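Local structure of Dhd127_a (6DLM) at residues A[7-11]-A[66-70]. The protein is a computationally designed helical hairpin that pairs with a designed partner chain, Dhd127_b, to form a coiled-coil heterodimer. Sequence-based numbering, arbitrary orientation.
Sequences LLKEL and THREI
Leu7 lies across the second helix, with CD2 3.9 Å from Thr66 CG2 and 3.8 Å from Glu69 CB. This is the open end of an antiparallel helical hairpin, one half of a designed heterodimeric coiled coil. Residues 7-11 belong to helix 3-37 and residues 66-70 to helix 44-73. Both segments are regular alpha-helix, with phi/psi near -62/-42. Their axes approach to 10.2 Å at a signed crossing angle of -161°. In register, Leu7 faces Ile70 (CA to CA 6.8 Å) and Leu11 faces Thr66 (CA to CA 6.6 Å). The contact buries 345 Å², mostly through apolar side chains. Leu7 CB lies 3.9 Å from Ile70 CG1. Leu11 adopts the t, p rotamer, which brings CD2 to 3.6 Å from Ile70 CD1. Leu11 CB is 4.0 Å from Thr66 CG2, and Leu11 CD1 is 3.8 Å from His67 NE2. Leu8 points its CA-CB bond away, yet CD2 reaches Ile70 CD1 at 3.9 Å. Ile70 (m, t) therefore meets three leucines. Dhd127_b covers one side of this layer: its Leu71 packs on Leu8 and its Ile8 on Ile70. Gln15 of Dhd127_b hydrogen-bonds through NE2 to His67 NE2, a polar link between the chains. No direct hydrogen bond joins the two segments. Thr66 takes chi1 m, and its OG1 hydrogen-bonds to the backbone O of Glu62, one turn earlier. A single water bridges the segments, donating to Thr66 OG1 at 2.7 Å and to Glu10 OE1 at 2.8 Å.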
loop_
_atom_site.group_PDB
_atom_site.type_symbol
_atom_site.label_atom_id
_atom_site.label_comp_id
_atom_site.label_asym_id
_atom_site.label_seq_id
_atom_site.Cartn_x
_atom_site.Cartn_y
_atom_site.Cartn_z
ATOM N N LEU A 7 16.903 2.859 12.145
ATOM C CA LEU A 7 15.608 3.349 11.706
ATOM C C LEU A 7 15.484 3.400 10.185
ATOM O O LEU A 7 14.456 3.034 9.654
ATOM C CB LEU A 7 15.350 4.753 12.244
ATOM C CG LEU A 7 14.716 4.822 13.621
ATOM C CD1 LEU A 7 14.871 6.224 14.182
ATOM C CD2 LEU A 7 13.252 4.415 13.562
ATOM N N LEU A 8 16.505 3.888 9.493
ATOM C CA LEU A 8 16.429 3.946 8.035
ATOM C C LEU A 8 16.315 2.552 7.415
ATOM O O LEU A 8 15.542 2.353 6.501
ATOM C CB LEU A 8 17.614 4.708 7.461
ATOM C CG LEU A 8 17.607 6.174 7.889
ATOM C CD1 LEU A 8 18.864 6.873 7.405
ATOM C CD2 LEU A 8 16.365 6.872 7.373
ATOM N N LYS A 9 17.097 1.592 7.889
ATOM C CA LYS A 9 16.948 0.229 7.409
ATOM C C LYS A 9 15.564 -0.355 7.793
ATOM O O LYS A 9 14.958 -1.042 6.992
ATOM C CB LYS A 9 18.097 -0.649 7.902
ATOM C CG LYS A 9 19.416 -0.343 7.207
ATOM C CD LYS A 9 20.574 -1.060 7.878
ATOM C CE LYS A 9 21.755 -1.207 6.944
ATOM N NZ LYS A 9 21.959 0.015 6.128
ATOM N N GLU A 10 15.076 -0.096 9.007
ATOM C CA GLU A 10 13.759 -0.561 9.412
ATOM C C GLU A 10 12.700 0.064 8.506
ATOM O O GLU A 10 11.767 -0.608 8.096
ATOM C CB GLU A 10 13.485 -0.214 10.878
ATOM C CG GLU A 10 12.099 -0.621 11.359
ATOM C CD GLU A 10 11.957 -0.668 12.878
ATOM O OE1 GLU A 10 10.823 -0.510 13.362
ATOM O OE2 GLU A 10 12.961 -0.876 13.572
ATOM N N LEU A 11 12.851 1.342 8.180
ATOM C CA LEU A 11 11.910 1.988 7.296
ATOM C C LEU A 11 11.903 1.301 5.921
ATOM O O LEU A 11 10.884 1.112 5.351
ATOM C CB LEU A 11 12.253 3.465 7.153
ATOM C CG LEU A 11 11.336 4.281 6.281
ATOM C CD1 LEU A 11 9.893 4.134 6.717
ATOM C CD2 LEU A 11 11.739 5.740 6.277
ATOM N N THR A 66 7.376 5.527 12.247
ATOM C CA THR A 66 8.796 5.452 11.947
ATOM C C THR A 66 9.311 6.806 11.423
ATOM O O THR A 66 10.392 7.238 11.791
ATOM C CB THR A 66 9.088 4.327 10.946
ATOM O OG1 THR A 66 8.593 3.093 11.472
ATOM C CG2 THR A 66 10.569 4.215 10.699
ATOM N N HIS A 67 8.533 7.475 10.583
ATOM C CA HIS A 67 8.934 8.805 10.129
ATOM C C HIS A 67 9.047 9.754 11.331
ATOM O O HIS A 67 9.989 10.514 11.409
ATOM C CB HIS A 67 7.925 9.394 9.148
ATOM C CG HIS A 67 7.830 8.649 7.858
ATOM N ND1 HIS A 67 6.746 8.757 7.016
ATOM C CD2 HIS A 67 8.679 7.780 7.267
ATOM C CE1 HIS A 67 6.934 7.989 5.961
ATOM N NE2 HIS A 67 8.100 7.389 6.087
ATOM N N ARG A 68 8.111 9.670 12.265
ATOM C CA ARG A 68 8.172 10.519 13.449
ATOM C C ARG A 68 9.449 10.243 14.241
ATOM O O ARG A 68 10.121 11.173 14.640
ATOM C CB ARG A 68 6.963 10.301 14.342
ATOM C CG ARG A 68 6.996 11.114 15.629
ATOM C CD ARG A 68 5.831 10.770 16.533
ATOM N NE ARG A 68 5.800 9.343 16.810
ATOM C CZ ARG A 68 6.590 8.741 17.689
ATOM N NH1 ARG A 68 7.462 9.452 18.385
ATOM N NH2 ARG A 68 6.512 7.432 17.866
ATOM N N GLU A 69 9.813 8.982 14.437
ATOM C CA GLU A 69 11.053 8.682 15.134
ATOM C C GLU A 69 12.249 9.270 14.371
ATOM O O GLU A 69 13.140 9.825 14.985
ATOM C CB GLU A 69 11.226 7.172 15.284
ATOM C CG GLU A 69 10.182 6.508 16.158
ATOM C CD GLU A 69 10.539 6.559 17.628
ATOM O OE1 GLU A 69 11.566 7.162 17.965
ATOM O OE2 GLU A 69 9.787 6.001 18.439
ATOM N N ILE A 70 12.242 9.164 13.050
ATOM C CA ILE A 70 13.335 9.710 12.268
ATOM C C ILE A 70 13.412 11.226 12.411
ATOM O O ILE A 70 14.477 11.752 12.664
ATOM C CB ILE A 70 13.226 9.326 10.790
ATOM C CG1 ILE A 70 13.499 7.834 10.622
ATOM C CG2 ILE A 70 14.215 10.128 9.961
ATOM C CD1 ILE A 70 12.979 7.264 9.330
HETATM O O HOH W 1 9.431 1.848 13.766
#